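Local coordinates for hypothetical protein XAC2396 (Xanthomonas axonopodis pv. citri, PDB 2G3W) that is of unknown function but has a compact fold built around a variation of the PD-(D/E)XK nuclease motif, at residues M123-L134 and L172-A181. Residues are numbered along the deposited sequence; the frame is centred on the assembly and turned at random.
Sequences MGRYRNLRVIEL and LTPMVRQAPA
Glu133 and Met175 pair as antiparallel, hydrogen-bonded neighbours in the mixed sheet, where strand 129-133 lies between strand 168-176 and the parallel strand 101-106, and a classic beta bulge follows two steps along. Glu133 N gives to Met175 O and Met175 N gives back to Glu133 O, both at 2.8 Å. At the bulge, Arg177 and Gln178 both face Val131. Val131 O takes Gln178 N at 3.3 Å and a weak bond from Arg177 N. Val131 N closes the pair on Gln178 O.

Beside these bonds, Arg177 CB packs against Val131 CG1. The Arg177 chain then bends at chi2 (-75°) and brings its guanidinium edge to Glu133. NH2 of Arg177 lies 2.6 Å from OE1 of Glu133 in a salt bridge, on the syn side but tilted out of the carboxylate plane; the two flat groups are 49° apart. NH1 of Arg177 donates a hydrogen bond to Tyr22 O of the second subunit, so one guanidinium serves both Glu133 and the subunit interface. On the face of Ile132, its CD1 and Leu134 CD2 pack on Pro174 CB. Farther along, Pro180 CD lies over one face of the Arg130 guanidinium, whose NE is held by Glu101.

Gln178 is extended, with CG anti to the backbone N (chi1 -169°), and reaches the type I turn 123-126 at the C-terminal end of helix 110-123. Asn24 of the second subunit hydrogen-bonds to Gln178 OE1. Gln178 NE2 donates to Met123 O at 3.0 Å and to water 1, which bridges to Tyr126 O and Leu129 O. Met123 O also accepts Tyr126 N, and the two donors arrive from opposite faces of its carbonyl plane.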
loop_
_atom_site.group_PDB
_atom_site.type_symbol
_atom_site.label_atom_id
_atom_site.label_comp_id
_atom_site.label_asym_id
_atom_site.label_seq_id
_atom_site.Cartn_x
_atom_site.Cartn_y
_atom_site.Cartn_z
HETATM N N MSE A 123 -12.421 8.654 5.175
HETATM C CA MSE A 123 -11.994 7.372 5.748
HETATM C C MSE A 123 -10.645 7.380 6.513
HETATM O O MSE A 123 -10.346 6.463 7.281
HETATM C CB MSE A 123 -12.075 6.259 4.701
HETATM C CG MSE A 123 -13.517 5.748 4.519
HETATM SE SE MSE A 123 -13.548 4.424 3.203
HETATM C CE MSE A 123 -12.997 5.455 1.557
ATOM N N GLY A 124 -9.884 8.455 6.354
ATOM C CA GLY A 124 -8.714 8.735 7.203
ATOM C C GLY A 124 -9.056 8.900 8.683
ATOM O O GLY A 124 -8.160 8.805 9.528
ATOM N N ARG A 125 -10.343 9.128 8.998
ATOM C CA ARG A 125 -10.853 9.233 10.411
ATOM C C ARG A 125 -10.774 7.871 11.126
ATOM O O ARG A 125 -10.902 7.791 12.355
ATOM C CB ARG A 125 -12.325 9.710 10.435
ATOM C CG ARG A 125 -13.298 8.725 9.729
ATOM C CD ARG A 125 -14.757 9.173 9.660
ATOM N NE ARG A 125 -15.481 8.896 10.917
ATOM C CZ ARG A 125 -16.770 9.174 11.138
ATOM N NH1 ARG A 125 -17.514 9.737 10.191
ATOM N NH2 ARG A 125 -17.324 8.884 12.308
ATOM N N TYR A 126 -10.575 6.795 10.371
ATOM C CA TYR A 126 -10.497 5.442 10.985
ATOM C C TYR A 126 -9.064 4.933 11.058
ATOM O O TYR A 126 -8.322 5.099 10.102
ATOM C CB TYR A 126 -11.351 4.422 10.219
ATOM C CG TYR A 126 -12.812 4.822 10.074
ATOM C CD1 TYR A 126 -13.669 4.805 11.174
ATOM C CD2 TYR A 126 -13.329 5.147 8.837
ATOM C CE1 TYR A 126 -14.999 5.166 11.055
ATOM C CE2 TYR A 126 -14.664 5.474 8.688
ATOM C CZ TYR A 126 -15.489 5.499 9.818
ATOM O OH TYR A 126 -16.805 5.864 9.698
ATOM N N ARG A 127 -8.677 4.294 12.162
ATOM C CA ARG A 127 -7.295 3.774 12.286
ATOM C C ARG A 127 -7.162 2.219 12.165
ATOM O O ARG A 127 -6.049 1.676 12.102
ATOM C CB ARG A 127 -6.594 4.348 13.551
ATOM C CG ARG A 127 -7.097 3.729 14.866
ATOM C CD ARG A 127 -6.342 4.200 16.118
ATOM N NE ARG A 127 -4.934 4.573 15.917
ATOM C CZ ARG A 127 -3.885 3.763 16.069
ATOM N NH1 ARG A 127 -4.047 2.494 16.395
ATOM N NH2 ARG A 127 -2.659 4.229 15.868
ATOM N N ASN A 128 -8.295 1.516 12.107
ATOM C CA ASN A 128 -8.305 0.051 12.121
ATOM C C ASN A 128 -8.972 -0.483 10.868
ATOM O O ASN A 128 -9.443 -1.618 10.817
ATOM C CB ASN A 128 -9.005 -0.471 13.378
ATOM C CG ASN A 128 -10.495 -0.082 13.445
ATOM O OD1 ASN A 128 -10.898 0.982 12.976
ATOM N ND2 ASN A 128 -11.306 -0.950 14.058
ATOM N N LEU A 129 -8.999 0.353 9.849
ATOM C CA LEU A 129 -9.637 0.026 8.588
ATOM C C LEU A 129 -8.607 -0.326 7.529
ATOM O O LEU A 129 -7.591 0.339 7.403
ATOM C CB LEU A 129 -10.457 1.237 8.125
ATOM C CG LEU A 129 -11.121 1.185 6.739
ATOM C CD1 LEU A 129 -12.088 0.023 6.631
ATOM C CD2 LEU A 129 -11.858 2.521 6.537
ATOM N N ARG A 130 -8.862 -1.404 6.795
ATOM C CA ARG A 130 -8.091 -1.764 5.607
ATOM C C ARG A 130 -9.005 -1.682 4.377
ATOM O O ARG A 130 -10.089 -2.272 4.361
ATOM C CB ARG A 130 -7.530 -3.204 5.770
ATOM C CG ARG A 130 -6.723 -3.714 4.574
ATOM C CD ARG A 130 -6.249 -5.192 4.834
ATOM N NE ARG A 130 -5.324 -5.173 5.959
ATOM C CZ ARG A 130 -4.039 -4.825 5.889
ATOM N NH1 ARG A 130 -3.471 -4.474 4.733
ATOM N NH2 ARG A 130 -3.330 -4.806 6.984
ATOM N N VAL A 131 -8.613 -0.932 3.355
ATOM C CA VAL A 131 -9.421 -0.847 2.151
ATOM C C VAL A 131 -8.560 -1.357 1.026
ATOM O O VAL A 131 -7.406 -0.916 0.849
ATOM C CB VAL A 131 -9.931 0.610 1.834
ATOM C CG1 VAL A 131 -10.727 0.610 0.468
ATOM C CG2 VAL A 131 -10.811 1.124 2.967
ATOM N N ILE A 132 -9.081 -2.354 0.315
ATOM C CA ILE A 132 -8.397 -2.846 -0.873
ATOM C C ILE A 132 -9.296 -2.813 -2.108
ATOM O O ILE A 132 -10.544 -2.875 -2.007
ATOM C CB ILE A 132 -7.772 -4.237 -0.690
ATOM C CG1 ILE A 132 -8.798 -5.319 -0.721
ATOM C CG2 ILE A 132 -6.865 -4.353 0.607
ATOM C CD1 ILE A 132 -8.182 -6.605 -1.152
ATOM N N GLU A 133 -8.659 -2.671 -3.268
ATOM C CA GLU A 133 -9.397 -2.662 -4.528
ATOM C C GLU A 133 -8.806 -3.725 -5.449
ATOM O O GLU A 133 -7.582 -3.801 -5.609
ATOM C CB GLU A 133 -9.324 -1.312 -5.224
ATOM C CG GLU A 133 -9.913 -1.431 -6.617
ATOM C CD GLU A 133 -10.184 -0.118 -7.278
ATOM O OE1 GLU A 133 -9.903 0.935 -6.671
ATOM O OE2 GLU A 133 -10.718 -0.132 -8.414
ATOM N N LEU A 134 -9.699 -4.519 -6.037
ATOM C CA LEU A 134 -9.334 -5.513 -7.033
ATOM C C LEU A 134 -9.797 -5.047 -8.412
ATOM O O LEU A 134 -10.883 -4.506 -8.549
ATOM C CB LEU A 134 -10.039 -6.818 -6.701
ATOM C CG LEU A 134 -9.930 -7.301 -5.258
ATOM C CD1 LEU A 134 -10.787 -8.606 -5.047
ATOM C CD2 LEU A 134 -8.453 -7.518 -4.872
ATOM N N LEU A 172 -3.821 -11.263 -10.176
ATOM C CA LEU A 172 -4.084 -9.849 -9.899
ATOM C C LEU A 172 -3.277 -9.336 -8.708
ATOM O O LEU A 172 -2.830 -10.112 -7.873
ATOM C CB LEU A 172 -5.569 -9.631 -9.662
ATOM C CG LEU A 172 -6.242 -10.249 -8.438
ATOM C CD1 LEU A 172 -7.481 -9.456 -8.107
ATOM C CD2 LEU A 172 -6.624 -11.689 -8.683
ATOM N N THR A 173 -3.100 -8.020 -8.649
ATOM C CA THR A 173 -2.379 -7.357 -7.580
ATOM C C THR A 173 -3.362 -6.439 -6.872
ATOM O O THR A 173 -3.737 -5.392 -7.424
ATOM C CB THR A 173 -1.290 -6.498 -8.142
ATOM O OG1 THR A 173 -0.446 -7.319 -8.943
ATOM C CG2 THR A 173 -0.464 -5.818 -7.024
ATOM N N PRO A 174 -3.810 -6.847 -5.674
ATOM C CA PRO A 174 -4.758 -6.006 -4.932
ATOM C C PRO A 174 -4.154 -4.653 -4.619
ATOM O O PRO A 174 -2.954 -4.555 -4.338
ATOM C CB PRO A 174 -5.028 -6.805 -3.668
ATOM C CG PRO A 174 -4.732 -8.280 -4.107
ATOM C CD PRO A 174 -3.533 -8.114 -4.983
HETATM N N MSE A 175 -4.950 -3.609 -4.752
HETATM C CA MSE A 175 -4.467 -2.280 -4.461
HETATM C C MSE A 175 -4.868 -1.890 -3.025
HETATM O O MSE A 175 -6.026 -1.891 -2.679
HETATM C CB MSE A 175 -4.924 -1.260 -5.541
HETATM C CG MSE A 175 -4.825 0.201 -5.107
HETATM SE SE MSE A 175 -2.983 0.791 -4.913
HETATM C CE MSE A 175 -3.400 2.542 -3.991
ATOM N N VAL A 176 -3.886 -1.557 -2.196
ATOM C CA VAL A 176 -4.190 -1.178 -0.821
ATOM C C VAL A 176 -4.440 0.347 -0.744
ATOM O O VAL A 176 -3.504 1.135 -0.846
ATOM C CB VAL A 176 -3.076 -1.613 0.124
ATOM C CG1 VAL A 176 -3.449 -1.287 1.559
ATOM C CG2 VAL A 176 -2.817 -3.141 -0.034
ATOM N N ARG A 177 -5.704 0.749 -0.628
ATOM C CA ARG A 177 -6.073 2.147 -0.440
ATOM C C ARG A 177 -5.807 2.642 0.976
ATOM O O ARG A 177 -5.568 3.807 1.186
ATOM C CB ARG A 177 -7.572 2.334 -0.748
ATOM C CG ARG A 177 -7.984 1.911 -2.166
ATOM C CD ARG A 177 -7.540 2.933 -3.187
ATOM N NE ARG A 177 -8.171 2.716 -4.510
ATOM C CZ ARG A 177 -7.765 3.314 -5.628
ATOM N NH1 ARG A 177 -6.733 4.150 -5.593
ATOM N NH2 ARG A 177 -8.381 3.090 -6.789
ATOM N N GLN A 178 -5.909 1.765 1.965
ATOM C CA GLN A 178 -5.688 2.170 3.350
ATOM C C GLN A 178 -5.341 0.926 4.130
ATOM O O GLN A 178 -5.909 -0.108 3.847
ATOM C CB GLN A 178 -6.968 2.786 3.925
ATOM C CG GLN A 178 -6.735 3.484 5.277
ATOM C CD GLN A 178 -7.852 4.425 5.700
ATOM O OE1 GLN A 178 -8.356 5.186 4.893
ATOM N NE2 GLN A 178 -8.197 4.407 6.992
ATOM N N ALA A 179 -4.412 1.008 5.084
ATOM C CA ALA A 179 -4.140 -0.131 5.965
ATOM C C ALA A 179 -3.975 0.380 7.391
ATOM O O ALA A 179 -3.521 1.507 7.567
ATOM C CB ALA A 179 -2.887 -0.882 5.497
ATOM N N PRO A 180 -4.362 -0.423 8.417
ATOM C CA PRO A 180 -4.105 -0.017 9.810
ATOM C C PRO A 180 -2.628 0.290 10.100
ATOM O O PRO A 180 -1.745 -0.341 9.527
ATOM C CB PRO A 180 -4.521 -1.243 10.646
ATOM C CG PRO A 180 -5.366 -2.083 9.773
ATOM C CD PRO A 180 -5.111 -1.692 8.322
ATOM N N ALA A 181 -2.376 1.263 10.975
ATOM C CA ALA A 181 -1.024 1.519 11.455
ATOM C C ALA A 181 -0.494 0.264 12.127
ATOM O O ALA A 181 -1.201 -0.391 12.890
ATOM C CB ALA A 181 -0.983 2.708 12.418
HETATM O O HOH W 1 -7.123 2.589 8.822
#